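Insecticyanin-A (Manduca sexta, PDB 1Z24) binds the blue bile pigment biliverdin IX gamma in a lipocalin pocket and, mixed with lipoprotein-bound carotenes, gives hornworms their green camouflage. Local coordinates at residues 14-27 and 104-116. Numbering follows the deposited sequence.
Sequences PVNDFDLSAFAGAW and WVLATDYKNYAIN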
loop_
_atom_site.group_PDB
_atom_site.type_symbol
_atom_site.label_atom_id
_atom_site.label_comp_id
_atom_site.label_asym_id
_atom_site.label_seq_id
_atom_site.Cartn_x
_atom_site.Cartn_y
_atom_site.Cartn_z
ATOM N N PRO A 14 8.451 3.325 10.309
ATOM C CA PRO A 14 9.710 4.014 10.254
ATOM C C PRO A 14 10.807 3.266 10.980
ATOM O O PRO A 14 10.571 2.225 11.556
ATOM C CB PRO A 14 9.464 5.354 10.895
ATOM C CG PRO A 14 8.185 5.222 11.710
ATOM C CD PRO A 14 7.573 3.914 11.292
ATOM N N VAL A 15 12.007 3.809 10.925
ATOM C CA VAL A 15 13.145 3.197 11.551
ATOM C C VAL A 15 12.996 2.947 13.058
ATOM O O VAL A 15 12.421 3.746 13.799
ATOM C CB VAL A 15 14.394 4.032 11.210
ATOM C CG1 VAL A 15 14.304 5.372 11.914
ATOM C CG2 VAL A 15 15.672 3.326 11.699
ATOM N N ASN A 16 13.540 1.823 13.502
ATOM C CA ASN A 16 13.508 1.460 14.907
ATOM C C ASN A 16 14.725 1.974 15.714
ATOM O O ASN A 16 15.844 2.199 15.200
ATOM C CB ASN A 16 13.553 -0.081 15.034
ATOM C CG ASN A 16 12.215 -0.651 14.756
ATOM O OD1 ASN A 16 12.028 -1.510 13.929
ATOM N ND2 ASN A 16 11.259 -0.170 15.471
ATOM N N ASP A 17 14.528 2.128 17.013
ATOM C CA ASP A 17 15.638 2.561 17.841
ATOM C C ASP A 17 16.209 3.869 17.428
ATOM O O ASP A 17 17.408 4.055 17.438
ATOM C CB ASP A 17 16.749 1.526 17.769
ATOM C CG ASP A 17 16.830 0.829 19.111
ATOM O OD1 ASP A 17 16.947 -0.388 19.240
ATOM O OD2 ASP A 17 16.730 1.678 20.128
ATOM N N PHE A 18 15.328 4.773 17.075
ATOM C CA PHE A 18 15.784 6.055 16.657
ATOM C C PHE A 18 16.574 6.794 17.728
ATOM O O PHE A 18 16.142 6.860 18.873
ATOM C CB PHE A 18 14.555 6.869 16.357
ATOM C CG PHE A 18 14.918 8.195 15.682
ATOM C CD1 PHE A 18 14.529 9.448 16.162
ATOM C CD2 PHE A 18 15.658 8.182 14.508
ATOM C CE1 PHE A 18 14.836 10.659 15.521
ATOM C CE2 PHE A 18 15.997 9.371 13.859
ATOM C CZ PHE A 18 15.570 10.618 14.338
ATOM N N ASP A 19 17.718 7.371 17.312
ATOM C CA ASP A 19 18.613 8.146 18.159
ATOM C C ASP A 19 18.704 9.621 17.715
ATOM O O ASP A 19 19.458 10.020 16.802
ATOM C CB ASP A 19 20.059 7.555 18.187
ATOM C CG ASP A 19 21.007 8.144 19.260
ATOM O OD1 ASP A 19 21.899 7.494 19.783
ATOM O OD2 ASP A 19 20.803 9.422 19.572
ATOM N N LEU A 20 17.944 10.444 18.389
ATOM C CA LEU A 20 17.966 11.852 18.035
ATOM C C LEU A 20 19.298 12.559 18.173
ATOM O O LEU A 20 19.642 13.434 17.375
ATOM C CB LEU A 20 16.848 12.630 18.725
ATOM C CG LEU A 20 16.710 14.101 18.321
ATOM C CD1 LEU A 20 16.453 14.301 16.834
ATOM C CD2 LEU A 20 15.680 14.814 19.205
ATOM N N SER A 21 20.065 12.216 19.184
ATOM C CA SER A 21 21.294 12.932 19.284
ATOM C C SER A 21 22.231 12.541 18.199
ATOM O O SER A 21 23.059 13.331 17.761
ATOM C CB SER A 21 21.972 12.832 20.628
ATOM O OG SER A 21 22.812 11.710 20.620
ATOM N N ALA A 22 22.113 11.300 17.771
ATOM C CA ALA A 22 22.995 10.857 16.727
ATOM C C ALA A 22 22.510 11.462 15.418
ATOM O O ALA A 22 23.254 11.730 14.480
ATOM C CB ALA A 22 22.888 9.337 16.689
ATOM N N PHE A 23 21.222 11.707 15.347
ATOM C CA PHE A 23 20.690 12.254 14.129
ATOM C C PHE A 23 20.954 13.715 13.902
ATOM O O PHE A 23 20.942 14.192 12.781
ATOM C CB PHE A 23 19.199 11.952 14.163
ATOM C CG PHE A 23 18.465 12.163 12.867
ATOM C CD1 PHE A 23 18.624 11.247 11.825
ATOM C CD2 PHE A 23 17.590 13.243 12.703
ATOM C CE1 PHE A 23 17.943 11.403 10.610
ATOM C CE2 PHE A 23 16.911 13.426 11.491
ATOM C CZ PHE A 23 17.077 12.495 10.454
ATOM N N ALA A 24 21.159 14.408 14.984
ATOM C CA ALA A 24 21.427 15.813 14.921
ATOM C C ALA A 24 22.567 16.154 13.947
ATOM O O ALA A 24 23.513 15.398 13.709
ATOM C CB ALA A 24 21.591 16.369 16.355
ATOM N N GLY A 25 22.469 17.319 13.333
ATOM C CA GLY A 25 23.468 17.757 12.378
ATOM C C GLY A 25 22.876 18.493 11.186
ATOM O O GLY A 25 21.721 18.846 11.149
ATOM N N ALA A 26 23.691 18.739 10.187
ATOM C CA ALA A 26 23.263 19.438 8.990
ATOM C C ALA A 26 23.021 18.460 7.845
ATOM O O ALA A 26 23.911 17.784 7.292
ATOM C CB ALA A 26 24.365 20.416 8.647
ATOM N N TRP A 27 21.779 18.368 7.466
ATOM C CA TRP A 27 21.470 17.431 6.399
ATOM C C TRP A 27 21.230 18.124 5.088
ATOM O O TRP A 27 20.412 19.045 5.027
ATOM C CB TRP A 27 20.172 16.659 6.793
ATOM C CG TRP A 27 20.340 15.694 7.926
ATOM C CD1 TRP A 27 19.992 15.890 9.244
ATOM C CD2 TRP A 27 20.928 14.361 7.820
ATOM N NE1 TRP A 27 20.329 14.758 9.957
ATOM C CE2 TRP A 27 20.872 13.788 9.128
ATOM C CE3 TRP A 27 21.484 13.609 6.772
ATOM C CZ2 TRP A 27 21.358 12.498 9.419
ATOM C CZ3 TRP A 27 21.999 12.333 7.111
ATOM C CH2 TRP A 27 21.954 11.815 8.401
ATOM N N TRP A 104 8.815 11.130 8.510
ATOM C CA TRP A 104 9.020 9.807 9.008
ATOM C C TRP A 104 10.392 9.367 8.480
ATOM O O TRP A 104 10.680 9.507 7.302
ATOM C CB TRP A 104 8.008 8.783 8.379
ATOM C CG TRP A 104 6.613 9.031 8.846
ATOM C CD1 TRP A 104 6.042 10.264 8.988
ATOM C CD2 TRP A 104 5.614 8.075 9.199
ATOM N NE1 TRP A 104 4.751 10.141 9.430
ATOM C CE2 TRP A 104 4.447 8.784 9.536
ATOM C CE3 TRP A 104 5.566 6.693 9.188
ATOM C CZ2 TRP A 104 3.244 8.127 9.892
ATOM C CZ3 TRP A 104 4.418 6.030 9.567
ATOM C CH2 TRP A 104 3.259 6.745 9.886
ATOM N N VAL A 105 11.239 8.824 9.338
ATOM C CA VAL A 105 12.556 8.361 8.924
ATOM C C VAL A 105 12.470 6.880 8.640
ATOM O O VAL A 105 12.327 6.052 9.554
ATOM C CB VAL A 105 13.640 8.602 10.020
ATOM C CG1 VAL A 105 15.086 8.276 9.495
ATOM C CG2 VAL A 105 13.577 10.103 10.297
ATOM N N LEU A 106 12.541 6.547 7.355
ATOM C CA LEU A 106 12.472 5.145 6.968
ATOM C C LEU A 106 13.754 4.385 7.293
ATOM O O LEU A 106 13.747 3.217 7.667
ATOM C CB LEU A 106 12.299 5.043 5.443
ATOM C CG LEU A 106 11.036 5.681 4.914
ATOM C CD1 LEU A 106 10.704 5.179 3.506
ATOM C CD2 LEU A 106 9.923 5.434 5.914
ATOM N N ALA A 107 14.874 5.052 7.120
ATOM C CA ALA A 107 16.183 4.447 7.386
ATOM C C ALA A 107 17.322 5.475 7.425
ATOM O O ALA A 107 17.296 6.504 6.764
ATOM C CB ALA A 107 16.552 3.632 6.158
ATOM N N THR A 108 18.335 5.171 8.219
ATOM C CA THR A 108 19.479 6.026 8.339
ATOM C C THR A 108 20.615 5.340 9.085
ATOM O O THR A 108 20.419 4.476 9.960
ATOM C CB THR A 108 19.093 7.216 9.215
ATOM O OG1 THR A 108 20.188 8.121 9.208
ATOM C CG2 THR A 108 18.805 6.822 10.692
ATOM N N ASP A 109 21.821 5.760 8.747
ATOM C CA ASP A 109 23.012 5.245 9.434
ATOM C C ASP A 109 23.567 6.338 10.352
ATOM O O ASP A 109 24.638 6.222 10.894
ATOM C CB ASP A 109 24.177 4.768 8.633
ATOM C CG ASP A 109 24.726 5.850 7.784
ATOM O OD1 ASP A 109 24.279 6.994 7.699
ATOM O OD2 ASP A 109 25.736 5.404 7.164
ATOM N N TYR A 110 22.805 7.429 10.499
ATOM C CA TYR A 110 23.112 8.591 11.331
ATOM C C TYR A 110 24.325 9.444 10.931
ATOM O O TYR A 110 24.260 10.668 10.989
ATOM C CB TYR A 110 23.206 8.243 12.809
ATOM C CG TYR A 110 21.981 7.573 13.352
ATOM C CD1 TYR A 110 20.918 8.402 13.707
ATOM C CD2 TYR A 110 21.865 6.182 13.515
ATOM C CE1 TYR A 110 19.746 7.873 14.250
ATOM C CE2 TYR A 110 20.686 5.635 14.031
ATOM C CZ TYR A 110 19.636 6.490 14.393
ATOM O OH TYR A 110 18.475 5.965 14.875
ATOM N N LYS A 111 25.431 8.817 10.530
ATOM C CA LYS A 111 26.620 9.570 10.142
ATOM C C LYS A 111 26.628 9.974 8.694
ATOM O O LYS A 111 27.322 10.911 8.352
ATOM C CB LYS A 111 27.859 8.711 10.149
ATOM C CG LYS A 111 27.920 7.933 11.402
ATOM C CD LYS A 111 28.469 8.796 12.522
ATOM C CE LYS A 111 28.801 7.991 13.777
ATOM N NZ LYS A 111 27.708 7.947 14.781
ATOM N N ASN A 112 25.912 9.286 7.811
ATOM C CA ASN A 112 26.018 9.730 6.418
ATOM C C ASN A 112 24.738 9.963 5.627
ATOM O O ASN A 112 24.703 10.841 4.778
ATOM C CB ASN A 112 26.576 8.553 5.598
ATOM C CG ASN A 112 27.870 8.167 6.183
ATOM O OD1 ASN A 112 28.776 8.964 6.223
ATOM N ND2 ASN A 112 27.930 6.994 6.729
ATOM N N TYR A 113 23.712 9.147 5.841
ATOM C CA TYR A 113 22.496 9.329 5.065
ATOM C C TYR A 113 21.257 9.042 5.889
ATOM O O TYR A 113 21.286 8.360 6.939
ATOM C CB TYR A 113 22.492 8.338 3.834
ATOM C CG TYR A 113 22.104 6.942 4.293
ATOM C CD1 TYR A 113 20.767 6.513 4.343
ATOM C CD2 TYR A 113 23.094 6.051 4.717
ATOM C CE1 TYR A 113 20.429 5.255 4.852
ATOM C CE2 TYR A 113 22.789 4.781 5.209
ATOM C CZ TYR A 113 21.447 4.398 5.278
ATOM O OH TYR A 113 21.149 3.172 5.758
ATOM N N ALA A 114 20.169 9.562 5.356
ATOM C CA ALA A 114 18.853 9.367 5.916
ATOM C C ALA A 114 17.854 9.346 4.783
ATOM O O ALA A 114 18.009 10.081 3.812
ATOM C CB ALA A 114 18.360 10.402 6.938
ATOM N N ILE A 115 16.823 8.504 4.912
ATOM C CA ILE A 115 15.731 8.414 3.940
ATOM C C ILE A 115 14.468 8.765 4.724
ATOM O O ILE A 115 14.018 7.994 5.600
ATOM C CB ILE A 115 15.621 7.101 3.185
ATOM C CG1 ILE A 115 16.936 6.831 2.469
ATOM C CG2 ILE A 115 14.521 7.151 2.148
ATOM C CD1 ILE A 115 16.990 5.364 2.052
ATOM N N ASN A 116 13.928 9.962 4.423
ATOM C CA ASN A 116 12.727 10.525 5.066
ATOM C C ASN A 116 11.523 10.482 4.153
ATOM O O ASN A 116 11.665 10.515 2.935
ATOM C CB ASN A 116 12.995 11.968 5.552
ATOM C CG ASN A 116 13.801 11.991 6.838
ATOM O OD1 ASN A 116 13.837 12.979 7.547
ATOM N ND2 ASN A 116 14.423 10.938 7.122
#
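Y110 lies against the short helix 20-23 and the loop before it, its OH accepting a hydrogen bond from D19 N (2.9 Å, 146°). A22 CB packs 3.7 Å from Y110 CD1, and the F23 side chain crosses the tyrosine at about a right angle. F23 in turn sets CE1 3.8 Å from A114 CB. That methyl also sits over the six-membered ring of W27, a CH-pi contact 4.2 Å from the centroid. Farther along, V15 N donates almost straight to V105 O (2.6 Å), and P14 CG meets W104 CE3 at 3.9 Å. In the second shell, chi1 of -174° swings T108 OG1 away from its own N to accept from Y110 N in an ST turn, and CG2 lies over the phenol face. D19 OD2 caps the helix at A22 N, and W27 NE1 donates a hydrogen bond to F23 O (2.9 Å). N116, within the hairpin, bonds Y88 OH through OD1 and touches biliverdin. A phenylalanine in place of Y110 would probably leave D19 N without its acceptor. Consistent with the lipocalin fold, helix and loop close one barrel end, two backbone N-H donors pinning a mainly aromatic and methyl contact.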